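Local structure of adenylate kinase (Schistosoma mansoni, 3UMF) at residues 51-56 with 206-211; 133-138 with 212-217. The protein catalyses the reversible transfer of a phosphoryl group between adenine nucleotides, interconverting ATP plus AMP with two ADP. All blocks are in the same frame, centred on the assembly; numbering follows the deposited sequence.

Contact 1: residues 51-56 with 206-211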
loop_
_atom_site.group_PDB
_atom_site.type_symbol
_atom_site.label_atom_id
_atom_site.label_comp_id
_atom_site.label_asym_id
_atom_site.label_seq_id
_atom_site.Cartn_x
_atom_site.Cartn_y
_atom_site.Cartn_z
ATOM N N GLN A 51 -9.684 5.824 -10.491
ATOM C CA GLN A 51 -10.541 6.182 -11.613
ATOM C C GLN A 51 -11.837 6.844 -11.142
ATOM O O GLN A 51 -12.254 7.862 -11.693
ATOM C CB GLN A 51 -10.850 4.955 -12.474
ATOM C CG GLN A 51 -11.615 5.273 -13.748
ATOM C CD GLN A 51 -11.985 4.032 -14.537
ATOM O OE1 GLN A 51 -11.439 3.781 -15.612
ATOM N NE2 GLN A 51 -12.926 3.255 -14.012
ATOM N N LYS A 52 -12.464 6.277 -10.115
ATOM C CA LYS A 52 -13.722 6.815 -9.604
ATOM C C LYS A 52 -13.529 8.093 -8.787
ATOM O O LYS A 52 -14.264 9.064 -8.968
ATOM C CB LYS A 52 -14.457 5.763 -8.754
ATOM C CG LYS A 52 -15.787 6.243 -8.162
ATOM C CD LYS A 52 -16.384 5.212 -7.210
ATOM C CE LYS A 52 -17.755 5.639 -6.694
ATOM N NZ LYS A 52 -18.814 5.504 -7.732
ATOM N N PHE A 53 -12.544 8.099 -7.894
ATOM C CA PHE A 53 -12.400 9.200 -6.941
ATOM C C PHE A 53 -11.316 10.224 -7.268
ATOM O O PHE A 53 -11.217 11.246 -6.591
ATOM C CB PHE A 53 -12.157 8.653 -5.531
ATOM C CG PHE A 53 -13.327 7.924 -4.946
ATOM C CD1 PHE A 53 -14.436 8.616 -4.483
ATOM C CD2 PHE A 53 -13.314 6.544 -4.847
ATOM C CE1 PHE A 53 -15.518 7.937 -3.938
ATOM C CE2 PHE A 53 -14.389 5.863 -4.304
ATOM C CZ PHE A 53 -15.492 6.559 -3.848
ATOM N N HIS A 54 -10.502 9.938 -8.282
ATOM C CA HIS A 54 -9.415 10.830 -8.696
ATOM C C HIS A 54 -8.345 10.956 -7.608
ATOM O O HIS A 54 -7.681 11.988 -7.490
ATOM C CB HIS A 54 -9.957 12.208 -9.099
ATOM C CG HIS A 54 -11.196 12.143 -9.941
ATOM N ND1 HIS A 54 -11.402 11.159 -10.884
ATOM C CD2 HIS A 54 -12.292 12.933 -9.971
ATOM C CE1 HIS A 54 -12.575 11.351 -11.464
ATOM N NE2 HIS A 54 -13.135 12.419 -10.932
ATOM N N PHE A 55 -8.183 9.899 -6.816
ATOM C CA PHE A 55 -7.159 9.859 -5.777
ATOM C C PHE A 55 -5.771 9.990 -6.387
ATOM O O PHE A 55 -5.531 9.513 -7.494
ATOM C CB PHE A 55 -7.222 8.520 -5.023
ATOM C CG PHE A 55 -8.419 8.368 -4.118
ATOM C CD1 PHE A 55 -9.155 9.470 -3.714
ATOM C CD2 PHE A 55 -8.800 7.114 -3.666
ATOM C CE1 PHE A 55 -10.248 9.317 -2.869
ATOM C CE2 PHE A 55 -9.894 6.958 -2.829
ATOM C CZ PHE A 55 -10.617 8.059 -2.432
ATOM N N ASN A 56 -4.851 10.633 -5.673
ATOM C CA ASN A 56 -3.436 10.504 -6.017
ATOM C C ASN A 56 -2.988 9.087 -5.668
ATOM O O ASN A 56 -3.398 8.534 -4.646
ATOM C CB ASN A 56 -2.586 11.533 -5.276
ATOM C CG ASN A 56 -2.883 12.959 -5.714
ATOM O OD1 ASN A 56 -3.402 13.764 -4.940
ATOM N ND2 ASN A 56 -2.544 13.278 -6.959
ATOM N N LYS A 206 -18.192 -2.882 -1.932
ATOM C CA LYS A 206 -18.009 -2.949 -0.480
ATOM C C LYS A 206 -16.983 -1.927 0.011
ATOM O O LYS A 206 -17.198 -1.269 1.031
ATOM C CB LYS A 206 -17.605 -4.361 -0.047
ATOM C CG LYS A 206 -17.460 -4.540 1.461
ATOM C CD LYS A 206 -18.748 -4.193 2.196
ATOM C CE LYS A 206 -18.667 -4.579 3.670
ATOM N NZ LYS A 206 -19.860 -4.129 4.440
ATOM N N VAL A 207 -15.877 -1.792 -0.717
ATOM C CA VAL A 207 -14.849 -0.811 -0.378
ATOM C C VAL A 207 -15.421 0.601 -0.343
ATOM O O VAL A 207 -15.157 1.366 0.585
ATOM C CB VAL A 207 -13.666 -0.850 -1.376
ATOM C CG1 VAL A 207 -12.748 0.339 -1.163
ATOM C CG2 VAL A 207 -12.894 -2.144 -1.231
ATOM N N ASN A 208 -16.213 0.943 -1.354
ATOM C CA ASN A 208 -16.826 2.266 -1.420
ATOM C C ASN A 208 -17.829 2.496 -0.297
ATOM O O ASN A 208 -17.973 3.615 0.189
ATOM C CB ASN A 208 -17.483 2.493 -2.783
ATOM C CG ASN A 208 -16.472 2.547 -3.910
ATOM O OD1 ASN A 208 -15.289 2.805 -3.686
ATOM N ND2 ASN A 208 -16.932 2.311 -5.131
ATOM N N HIS A 209 -18.521 1.434 0.107
ATOM C CA HIS A 209 -19.475 1.512 1.207
ATOM C C HIS A 209 -18.756 1.794 2.522
ATOM O O HIS A 209 -19.203 2.609 3.327
ATOM C CB HIS A 209 -20.281 0.213 1.311
ATOM C CG HIS A 209 -21.317 0.227 2.391
ATOM N ND1 HIS A 209 -21.095 -0.307 3.642
ATOM C CD2 HIS A 209 -22.581 0.711 2.409
ATOM C CE1 HIS A 209 -22.178 -0.153 4.383
ATOM N NE2 HIS A 209 -23.094 0.462 3.658
ATOM N N GLU A 210 -17.627 1.126 2.728
ATOM C CA GLU A 210 -16.854 1.300 3.953
ATOM C C GLU A 210 -16.132 2.648 3.999
ATOM O O GLU A 210 -16.058 3.276 5.054
ATOM C CB GLU A 210 -15.872 0.140 4.132
ATOM C CG GLU A 210 -16.551 -1.206 4.319
ATOM C CD GLU A 210 -17.506 -1.210 5.497
ATOM O OE1 GLU A 210 -17.094 -0.785 6.597
ATOM O OE2 GLU A 210 -18.672 -1.630 5.328
ATOM N N LEU A 211 -15.616 3.096 2.855
ATOM C CA LEU A 211 -14.925 4.385 2.772
ATOM C C LEU A 211 -15.836 5.563 3.114
ATOM O O LEU A 211 -15.363 6.622 3.530
ATOM C CB LEU A 211 -14.313 4.586 1.385
ATOM C CG LEU A 211 -12.975 3.892 1.127
ATOM C CD1 LEU A 211 -12.561 4.070 -0.329
ATOM C CD2 LEU A 211 -11.905 4.438 2.064
#
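Asn208 meets both Phe53 and Lys52 with its carboxamide, the oxygen turned to the ring and the nitrogen to the lysine chain. Asn208 OD1 lies at the edge of the phenylalanine ring, in its plane, 3.2 Å from Phe53 CE2. Ring and amide planes stand nearly perpendicular, 83° apart. On the other branch, Asn208 ND2 lies 3.6 Å from Lys52 CD and slightly farther from CE, against methylene carbons.

The lysine reaches this place with CG anti to its backbone N (chi1 179°) and a chain that stays extended until it bends at the last torsion. Its CG also lies 4.1 Å above the plane of the Phe53 ring, over the centre, and the asparagine meets the ring edge and the methylene chain side by side. Behind them the chain leaves the helix at His54, which has positive phi, and turns inward to the buried Phe55. Phe53 CB rests 3.3 Å above the plane of the Phe55 ring, toward its rim. On helix 200-212, Asn208 also touches Leu49, as do Val207 and Leu211, which adds apolar packing between the two helices. Helix 42-53 follows the glycine-rich P-loop, whose last residues open it, and the C-terminal helix packs at the surface against its far end. Away from helix 42-53, helix 200-212 carries a charged cluster: Glu210 OE2 accepts from Lys206 NZ at 2.9 Å and from His209 ND1 at 3.2 Å, the donors approaching from opposite faces of the carboxylate, and Glu210 OE1 makes a salt bridge with Lys213 NZ.

No hydrogen bond joins the two segments. Asn208 OD1 is buried here without a hydrogen-bonding partner in the model, and the weakly positive edge of the Phe53 ring probably offers it partial electrostatic compensation.

Contact 2: residues 133-138 with 212-217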
loop_
_atom_site.group_PDB
_atom_site.type_symbol
_atom_site.label_atom_id
_atom_site.label_comp_id
_atom_site.label_asym_id
_atom_site.label_seq_id
_atom_site.Cartn_x
_atom_site.Cartn_y
_atom_site.Cartn_z
ATOM N N CYS A 133 -2.683 8.742 9.163
ATOM C CA CYS A 133 -3.492 8.202 8.083
ATOM C C CYS A 133 -4.977 8.345 8.403
ATOM O O CYS A 133 -5.368 8.453 9.567
ATOM C CB CYS A 133 -3.133 6.739 7.799
ATOM S SG CYS A 133 -3.758 5.547 8.991
ATOM N N LEU A 134 -5.797 8.376 7.361
ATOM C CA LEU A 134 -7.239 8.399 7.536
ATOM C C LEU A 134 -7.730 7.003 7.910
ATOM O O LEU A 134 -8.480 6.830 8.870
ATOM C CB LEU A 134 -7.914 8.876 6.250
ATOM C CG LEU A 134 -9.438 8.777 6.199
ATOM C CD1 LEU A 134 -10.083 9.676 7.245
ATOM C CD2 LEU A 134 -9.932 9.124 4.806
ATOM N N CYS A 135 -7.288 6.011 7.145
ATOM C CA CYS A 135 -7.642 4.621 7.400
ATOM C C CYS A 135 -6.706 3.677 6.658
ATOM O O CYS A 135 -5.868 4.111 5.866
ATOM C CB CYS A 135 -9.094 4.351 6.983
ATOM S SG CYS A 135 -9.424 4.539 5.210
ATOM N N VAL A 136 -6.854 2.387 6.935
ATOM C CA VAL A 136 -6.115 1.352 6.239
ATOM C C VAL A 136 -7.113 0.404 5.590
ATOM O O VAL A 136 -8.048 -0.061 6.241
ATOM C CB VAL A 136 -5.223 0.552 7.214
ATOM C CG1 VAL A 136 -4.476 -0.554 6.478
ATOM C CG2 VAL A 136 -4.247 1.478 7.924
ATOM N N ILE A 137 -6.935 0.138 4.302
ATOM C CA ILE A 137 -7.744 -0.869 3.627
ATOM C C ILE A 137 -6.949 -2.161 3.555
ATOM O O ILE A 137 -5.897 -2.222 2.913
ATOM C CB ILE A 137 -8.141 -0.439 2.199
ATOM C CG1 ILE A 137 -8.782 0.950 2.218
ATOM C CG2 ILE A 137 -9.103 -1.445 1.590
ATOM C CD1 ILE A 137 -9.164 1.460 0.844
ATOM N N ASN A 138 -7.441 -3.187 4.234
ATOM C CA ASN A 138 -6.809 -4.495 4.199
ATOM C C ASN A 138 -7.618 -5.440 3.319
ATOM O O ASN A 138 -8.695 -5.887 3.712
ATOM C CB ASN A 138 -6.681 -5.063 5.619
ATOM C CG ASN A 138 -5.997 -6.420 5.652
ATOM O OD1 ASN A 138 -5.252 -6.780 4.737
ATOM N ND2 ASN A 138 -6.244 -7.178 6.716
ATOM N N GLN A 212 -17.139 5.378 2.928
ATOM C CA GLN A 212 -18.122 6.403 3.266
ATOM C C GLN A 212 -18.084 6.711 4.755
ATOM O O GLN A 212 -18.257 7.856 5.164
ATOM C CB GLN A 212 -19.526 5.938 2.873
ATOM C CG GLN A 212 -20.127 6.680 1.694
ATOM C CD GLN A 212 -21.476 6.120 1.284
ATOM O OE1 GLN A 212 -22.322 5.823 2.129
ATOM N NE2 GLN A 212 -21.679 5.963 -0.019
ATOM N N LYS A 213 -17.846 5.679 5.560
ATOM C CA LYS A 213 -17.793 5.823 7.012
ATOM C C LYS A 213 -16.628 6.704 7.461
ATOM O O LYS A 213 -16.648 7.253 8.560
ATOM C CB LYS A 213 -17.715 4.449 7.682
ATOM C CG LYS A 213 -18.845 3.499 7.302
ATOM C CD LYS A 213 -18.706 2.168 8.026
ATOM C CE LYS A 213 -19.684 1.131 7.490
ATOM N NZ LYS A 213 -19.435 -0.218 8.077
ATOM N N PHE A 214 -15.614 6.835 6.614
ATOM C CA PHE A 214 -14.485 7.710 6.922
ATOM C C PHE A 214 -14.603 9.047 6.198
ATOM O O PHE A 214 -13.628 9.789 6.083
ATOM C CB PHE A 214 -13.156 7.021 6.596
ATOM C CG PHE A 214 -12.810 5.907 7.547
ATOM C CD1 PHE A 214 -12.081 6.160 8.697
ATOM C CD2 PHE A 214 -13.230 4.611 7.299
ATOM C CE1 PHE A 214 -11.768 5.137 9.580
ATOM C CE2 PHE A 214 -12.921 3.583 8.179
ATOM C CZ PHE A 214 -12.189 3.848 9.319
ATOM N N GLY A 215 -15.806 9.346 5.716
ATOM C CA GLY A 215 -16.082 10.613 5.063
ATOM C C GLY A 215 -15.556 10.728 3.645
ATOM O O GLY A 215 -15.367 11.835 3.143
ATOM N N VAL A 216 -15.317 9.594 2.992
ATOM C CA VAL A 216 -14.871 9.595 1.598
ATOM C C VAL A 216 -15.979 9.105 0.662
ATOM O O VAL A 216 -16.342 7.929 0.683
ATOM C CB VAL A 216 -13.620 8.713 1.400
ATOM C CG1 VAL A 216 -13.217 8.688 -0.065
ATOM C CG2 VAL A 216 -12.473 9.212 2.260
ATOM N N LYS A 217 -16.508 10.007 -0.159
ATOM C CA LYS A 217 -17.604 9.658 -1.060
ATOM C C LYS A 217 -17.542 10.430 -2.374
ATOM O O LYS A 217 -16.621 11.214 -2.605
ATOM C CB LYS A 217 -18.950 9.879 -0.376
#
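Leu134 starts the contact with both its backbone and its side chain, set against the turn that follows helix 200-212. Its carbonyl O approaches the Phe214 ring obliquely, 3.7 Å from CD1. With CG anti to the backbone N (chi1 172°), the leucine branches extend toward Phe214 and Val216: CD1 lies 4.1 Å from Phe214 CB, and CD2 packs 3.6 Å from Val216 CG2. The leucine and phenylalanine side chains run past each other in opposite directions; the leucine side chain meets Phe214 at CB, while the ring face is taken by the next residue.

That residue is Cys135, whose CB sits over the ring centre, 3.7 Å from the centroid of Phe214 and only 8° off the ring normal, a CH-pi contact. The sulfur adds a sulfur-aromatic contact over the face, Cys135 SG being 4.5 Å from the Phe214 centroid. At Val136 the side chain turns away, as expected from alternation along a strand.

The opposing segment is shaped by a Schellman motif. Gly215, with positive phi, is its C-prime residue; Gly215 N bonds to Gln212 O at 2.9 Å, and Val216 N pairs with Leu211 O. Together the two bonds reverse the chain, with Phe214 and Val216 both directed at the strand.

Strand 135-140 lies between strands 30-35 and 191-195 in the parallel sheet. Leu134 and Cys135 bond through their backbones to Val31 and Phe33, and Val136 bonds to Ile192. Cys135 and Phe214 both touch Ile192, so the C-terminal turn packs across two adjacent strands, while on the other side of the strand Val136 meets Tyr185 of helix 179-186.

In the fold
Contacts 1 and 2 have centres about 9 Å apart and lie on the same side of the chain's centre. Their segments alternate along the chain, in the order 51-56, 133-138, 206-211 and 212-217, the last two being continuous: helix 200-212 serves contact 1 and the turn after it contact 2. Leu211 O and Val216 N, 3.0 Å apart, are probably hydrogen-bonded, and Phe55 CZ packs 3.6 Å from Val216 CG1. The C-terminal helix and tail thus join helix 42-53 to the five-stranded parallel sheet, in order 2-3-1-4-5, of the nucleoside-monophosphate kinase core. Both are structural packing at the periphery of that core, contact 1 at the surface and contact 2 partly buried.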